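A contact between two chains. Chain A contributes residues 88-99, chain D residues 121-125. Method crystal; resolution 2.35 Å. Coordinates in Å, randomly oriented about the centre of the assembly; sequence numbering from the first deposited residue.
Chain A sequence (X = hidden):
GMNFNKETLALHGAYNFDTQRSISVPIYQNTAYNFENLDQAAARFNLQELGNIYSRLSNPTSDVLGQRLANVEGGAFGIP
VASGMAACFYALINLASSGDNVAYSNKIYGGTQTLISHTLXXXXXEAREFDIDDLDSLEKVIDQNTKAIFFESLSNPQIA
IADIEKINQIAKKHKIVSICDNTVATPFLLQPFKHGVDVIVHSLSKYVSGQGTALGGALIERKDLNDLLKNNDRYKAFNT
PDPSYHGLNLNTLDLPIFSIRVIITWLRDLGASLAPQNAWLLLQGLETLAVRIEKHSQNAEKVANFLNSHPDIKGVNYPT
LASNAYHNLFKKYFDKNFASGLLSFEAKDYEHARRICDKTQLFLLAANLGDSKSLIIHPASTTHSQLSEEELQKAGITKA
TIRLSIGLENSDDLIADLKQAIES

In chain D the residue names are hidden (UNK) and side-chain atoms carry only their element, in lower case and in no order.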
ATOM      1  N   CYS A  88     -14.484  15.607  13.372  1.00 14.50           N
ATOM      2  CA  CYS A  88     -15.125  16.748  14.041  1.00 16.90           C
ATOM      3  C   CYS A  88     -16.562  16.894  13.514  1.00 16.94           C
ATOM      4  O   CYS A  88     -17.503  17.024  14.288  1.00 18.30           O
ATOM      5  CB  CYS A  88     -14.316  18.034  13.851  1.00 17.22           C
ATOM      6  SG  CYS A  88     -12.676  18.041  14.640  1.00 19.40           S
ATOM      7  N   PHE A  89     -16.714  16.850  12.195  1.00 16.00           N
ATOM      8  CA  PHE A  89     -18.015  16.953  11.537  1.00 16.69           C
ATOM      9  C   PHE A  89     -19.000  15.873  12.043  1.00 16.15           C
ATOM     10  O   PHE A  89     -20.105  16.187  12.502  1.00 15.69           O
ATOM     11  CB  PHE A  89     -17.814  16.975  10.019  1.00 16.57           C
ATOM     12  CG  PHE A  89     -19.071  16.786   9.222  1.00 18.24           C
ATOM     13  CD1 PHE A  89     -20.133  17.660   9.349  1.00 19.13           C
ATOM     14  CD2 PHE A  89     -19.129  15.809   8.227  1.00 17.70           C
ATOM     15  CE1 PHE A  89     -21.282  17.492   8.584  1.00 18.13           C
ATOM     16  CE2 PHE A  89     -20.256  15.647   7.457  1.00 16.78           C
ATOM     17  CZ  PHE A  89     -21.340  16.492   7.636  1.00 18.28           C
ATOM     18  N   TYR A  90     -18.591  14.623  11.961  1.00 13.64           N
ATOM     19  CA  TYR A  90     -19.387  13.487  12.431  1.00 14.16           C
ATOM     20  C   TYR A  90     -19.763  13.578  13.884  1.00 14.08           C
ATOM     21  O   TYR A  90     -20.877  13.219  14.254  1.00 15.29           O
ATOM     22  CB  TYR A  90     -18.638  12.181  12.131  1.00 14.10           C
ATOM     23  CG  TYR A  90     -18.847  11.651  10.727  1.00 14.89           C
ATOM     24  CD1 TYR A  90     -19.021  12.521   9.633  1.00 15.52           C
ATOM     25  CD2 TYR A  90     -18.680  10.284  10.440  1.00 14.76           C
ATOM     26  CE1 TYR A  90     -19.200  12.033   8.335  1.00 15.05           C
ATOM     27  CE2 TYR A  90     -18.829   9.794   9.133  1.00 13.89           C
ATOM     28  CZ  TYR A  90     -19.069  10.673   8.090  1.00 14.44           C
ATOM     29  OH  TYR A  90     -19.224  10.227   6.819  1.00 16.10           O
ATOM     30  N   ALA A  91     -18.863  14.075  14.713  1.00 13.97           N
ATOM     31  CA  ALA A  91     -19.158  14.188  16.139  1.00 13.70           C
ATOM     32  C   ALA A  91     -20.258  15.216  16.408  1.00 13.59           C
ATOM     33  O   ALA A  91     -21.167  14.989  17.222  1.00 13.12           O
ATOM     34  CB  ALA A  91     -17.913  14.524  16.929  1.00 14.70           C
ATOM     35  N   LEU A  92     -20.183  16.336  15.716  1.00 13.33           N
ATOM     36  CA  LEU A  92     -21.162  17.388  15.869  1.00 14.34           C
ATOM     37  C   LEU A  92     -22.563  17.010  15.325  1.00 15.13           C
ATOM     38  O   LEU A  92     -23.574  17.125  16.039  1.00 14.80           O
ATOM     39  CB  LEU A  92     -20.630  18.672  15.217  1.00 15.91           C
ATOM     40  CG  LEU A  92     -19.379  19.257  15.909  1.00 17.56           C
ATOM     41  CD1 LEU A  92     -18.706  20.360  15.094  1.00 17.68           C
ATOM     42  CD2 LEU A  92     -19.713  19.767  17.319  1.00 17.48           C
ATOM     43  N   ILE A  93     -22.621  16.560  14.071  1.00 15.56           N
ATOM     44  CA  ILE A  93     -23.887  16.168  13.474  1.00 15.62           C
ATOM     45  C   ILE A  93     -24.491  14.958  14.157  1.00 16.78           C
ATOM     46  O   ILE A  93     -25.691  14.747  14.031  1.00 19.83           O
ATOM     47  CB  ILE A  93     -23.813  15.911  11.966  1.00 15.81           C
ATOM     48  CG1 ILE A  93     -22.884  14.731  11.674  1.00 16.91           C
ATOM     49  CG2 ILE A  93     -23.397  17.181  11.251  1.00 16.34           C
ATOM     50  CD1 ILE A  93     -22.730  14.412  10.201  1.00 16.47           C
ATOM     51  N   ASN A  94     -23.705  14.160  14.885  1.00 16.30           N
ATOM     52  CA  ASN A  94     -24.300  12.998  15.550  1.00 14.81           C
ATOM     53  C   ASN A  94     -25.090  13.482  16.773  1.00 15.80           C
ATOM     54  O   ASN A  94     -25.837  12.732  17.389  1.00 13.51           O
ATOM     55  CB  ASN A  94     -23.238  12.037  16.039  1.00 14.28           C
ATOM     56  CG  ASN A  94     -23.790  10.647  16.308  1.00 14.77           C
ATOM     57  OD1 ASN A  94     -24.748  10.221  15.644  1.00 17.61           O
ATOM     58  ND2 ASN A  94     -23.153   9.906  17.182  1.00 12.72           N
ATOM     59  N   LEU A  95     -24.846  14.738  17.139  1.00 16.09           N
ATOM     60  CA  LEU A  95     -25.475  15.368  18.287  1.00 18.52           C
ATOM     61  C   LEU A  95     -26.467  16.485  17.941  1.00 17.88           C
ATOM     62  O   LEU A  95     -27.462  16.650  18.625  1.00 17.88           O
ATOM     63  CB  LEU A  95     -24.392  15.959  19.193  1.00 17.83           C
ATOM     64  CG  LEU A  95     -23.426  14.958  19.802  1.00 16.77           C
ATOM     65  CD1 LEU A  95     -22.269  15.658  20.511  1.00 16.05           C
ATOM     66  CD2 LEU A  95     -24.154  14.002  20.731  1.00 15.94           C
ATOM     67  N   ALA A  96     -26.146  17.267  16.915  1.00 18.68           N
ATOM     68  CA  ALA A  96     -26.986  18.382  16.495  1.00 19.59           C
ATOM     69  C   ALA A  96     -27.520  18.230  15.074  1.00 22.90           C
ATOM     70  O   ALA A  96     -26.832  17.718  14.201  1.00 18.16           O
ATOM     71  CB  ALA A  96     -26.208  19.687  16.594  1.00 18.42           C
ATOM     72  N   SER A  97     -28.748  18.713  14.886  1.00 23.17           N
ATOM     73  CA  SER A  97     -29.407  18.685  13.603  1.00 26.40           C
ATOM     74  C   SER A  97     -29.979  20.080  13.361  1.00 24.33           C
ATOM     75  O   SER A  97     -29.874  20.969  14.212  1.00 22.78           O
ATOM     76  CB  SER A  97     -30.469  17.593  13.549  1.00 29.84           C
ATOM     77  OG  SER A  97     -31.422  17.781  14.572  1.00 33.37           O
ATOM     78  N   SER A  98     -30.572  20.277  12.199  1.00 22.84           N
ATOM     79  CA  SER A  98     -31.136  21.583  11.843  1.00 24.95           C
ATOM     80  C   SER A  98     -32.004  22.193  12.975  1.00 23.14           C
ATOM     81  O   SER A  98     -32.875  21.540  13.562  1.00 23.05           O
ATOM     82  CB  SER A  98     -31.927  21.478  10.546  1.00 24.09           C
ATOM     83  OG  SER A  98     -32.311  22.762  10.117  1.00 25.19           O
ATOM     84  N   GLY A  99     -31.735  23.451  13.275  1.00 21.62           N
ATOM     85  CA  GLY A  99     -32.449  24.163  14.333  1.00 23.94           C
ATOM     86  C   GLY A  99     -31.730  24.142  15.687  1.00 25.60           C
ATOM     87  O   GLY A  99     -32.095  24.867  16.599  1.00 28.73           O
TER
ATOM     88  N   UNK D 121     -32.617  15.222   5.631  1.00 22.81           N
ATOM     89  CA  UNK D 121     -33.595  16.009   6.402  1.00 27.67           C
ATOM     90  C   UNK D 121     -32.887  16.691   7.562  1.00 26.19           C
ATOM     91  O   UNK D 121     -33.158  17.851   7.867  1.00 22.90           O
ATOM     92  c   UNK D 121     -36.724  13.765   6.822  1.00 39.85           C
ATOM     93  c   UNK D 121     -37.736  13.259   5.780  1.00 42.78           C
ATOM     94  n   UNK D 121     -38.942  12.477   6.169  1.00 46.39           N
ATOM     95  c   UNK D 121     -35.712  14.591   6.050  1.00 36.85           C
ATOM     96  c   UNK D 121     -34.705  15.159   7.005  1.00 35.18           C
ATOM     97  N   UNK D 122     -31.974  15.952   8.198  1.00 24.33           N
ATOM     98  CA  UNK D 122     -31.185  16.475   9.319  1.00 21.37           C
ATOM     99  C   UNK D 122     -30.501  17.779   8.979  1.00 18.99           C
ATOM    100  O   UNK D 122     -30.185  18.570   9.868  1.00 17.41           O
ATOM    101  c   UNK D 122     -30.144  15.456   9.743  1.00 21.60           C
ATOM    102  c   UNK D 122     -30.772  14.237  10.379  1.00 22.47           C
ATOM    103  n   UNK D 122     -30.441  13.052   9.890  1.00 23.05           N
ATOM    104  o   UNK D 122     -31.501  14.368  11.349  1.00 28.72           O
ATOM    105  N   UNK D 123     -30.283  18.025   7.696  1.00 17.06           N
ATOM    106  CA  UNK D 123     -29.635  19.259   7.304  1.00 18.07           C
ATOM    107  C   UNK D 123     -30.635  20.251   6.665  1.00 18.83           C
ATOM    108  O   UNK D 123     -30.224  21.222   6.017  1.00 17.90           O
ATOM    109  c   UNK D 123     -27.491  17.934   6.849  1.00 17.68           C
ATOM    110  c   UNK D 123     -26.171  16.922   8.599  1.00 19.96           C
ATOM    111  c   UNK D 123     -25.575  16.054   7.680  1.00 17.98           C
ATOM    112  c   UNK D 123     -27.079  17.885   8.167  1.00 17.07           C
ATOM    113  c   UNK D 123     -26.847  17.114   5.931  1.00 17.06           C
ATOM    114  c   UNK D 123     -28.449  19.003   6.362  1.00 17.51           C
ATOM    115  c   UNK D 123     -25.927  16.151   6.349  1.00 17.83           C
ATOM    116  N   UNK D 124     -31.923  19.990   6.862  1.00 17.56           N
ATOM    117  CA  UNK D 124     -32.973  20.841   6.339  1.00 19.39           C
ATOM    118  C   UNK D 124     -33.125  20.804   4.843  1.00 21.10           C
ATOM    119  O   UNK D 124     -33.545  21.793   4.227  1.00 19.97           O
ATOM    120  N   UNK D 125     -32.771  19.665   4.250  1.00 21.22           N
ATOM    121  CA  UNK D 125     -32.859  19.476   2.808  1.00 19.65           C
ATOM    122  C   UNK D 125     -33.960  18.468   2.512  1.00 22.13           C
ATOM    123  O   UNK D 125     -33.874  17.286   2.877  1.00 24.75           O
ATOM    124  c   UNK D 125     -30.493  20.178   2.425  1.00 20.55           C
ATOM    125  c   UNK D 125     -29.072  19.857   1.983  1.00 19.72           C
ATOM    126  c   UNK D 125     -31.674  18.783   0.718  1.00 17.48           C
ATOM    127  c   UNK D 125     -31.519  19.056   2.203  1.00 19.66           C
TER

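Position 121 of chain D carries five side-chain atoms, four carbons in an unbranched row ending in a nitrogen. The chain is fully extended beyond its first torsion, and no side-chain atom comes within 7 Å of the chain A stretch. A linear chain with a terminal nitrogen is lysine. Lys D121 suits an exposed site, where its charged amine can remain in solvent; its part here is played by the backbone, for its O accepts a hydrogen bond from the N of position 124 at 2.7 Å, closing a tight turn.

Position 122 has two side-chain carbons, the second bearing one oxygen and one nitrogen. The side chain lies beside Ser A97, its oxygen 4.0 Å from Ser A97 CB. Two carbons with a planar end could make aspartate or asparagine; the nitrogen settles on asparagine. The ND2 of Asn D122 is hydrogen-bonded to a residue just outside the stretches. A short polar side chain thus fits a partly exposed place beside Ser A97.

Position 123 shows one carbon followed by a ring of six carbons, with no heteroatom. Although its CA-to-CB bond points away from chain A, the ring swings back, so that one ring carbon lies 3.8 Å from CG2 of Ile A93 and another 4.3 Å from CZ of Phe A89. Such a ring is phenylalanine, and the two atoms are CE1 and CZ of Phe D123. A wholly apolar ring suits this buried pocket, where its neighbours on chain A are hydrocarbon.

Position 124 has no side-chain atoms; its backbone N lies 4.0 Å from Ser A98 CB. The residue is glycine. The phi of Gly D124, 70°, is a value that favours glycine, and a CB built here would lie 3.4 Å from Ser A98 OG.

Position 125 has four side-chain carbons, forked at the first, with one arm two carbons long. They stay more than 8 Å from the chain A stretch and touch nothing on it. This branching is isoleucine. Ile D125 is buried, so its apolar bulk packs elsewhere in the structure.

The contact joins a polar fastening to an apolar one. Ser A98 N donates a hydrogen bond to Asn D122 O, 2.9 Å away at an N-H...O angle of 154°, tying the loop after the chain A helix to the chain D turn. Deeper in, Phe D123 packs against Phe A89 and Ile A93, one helical turn apart. Together the stretches bury 246 Å².

Chain D, residues 121-125: KNFGI
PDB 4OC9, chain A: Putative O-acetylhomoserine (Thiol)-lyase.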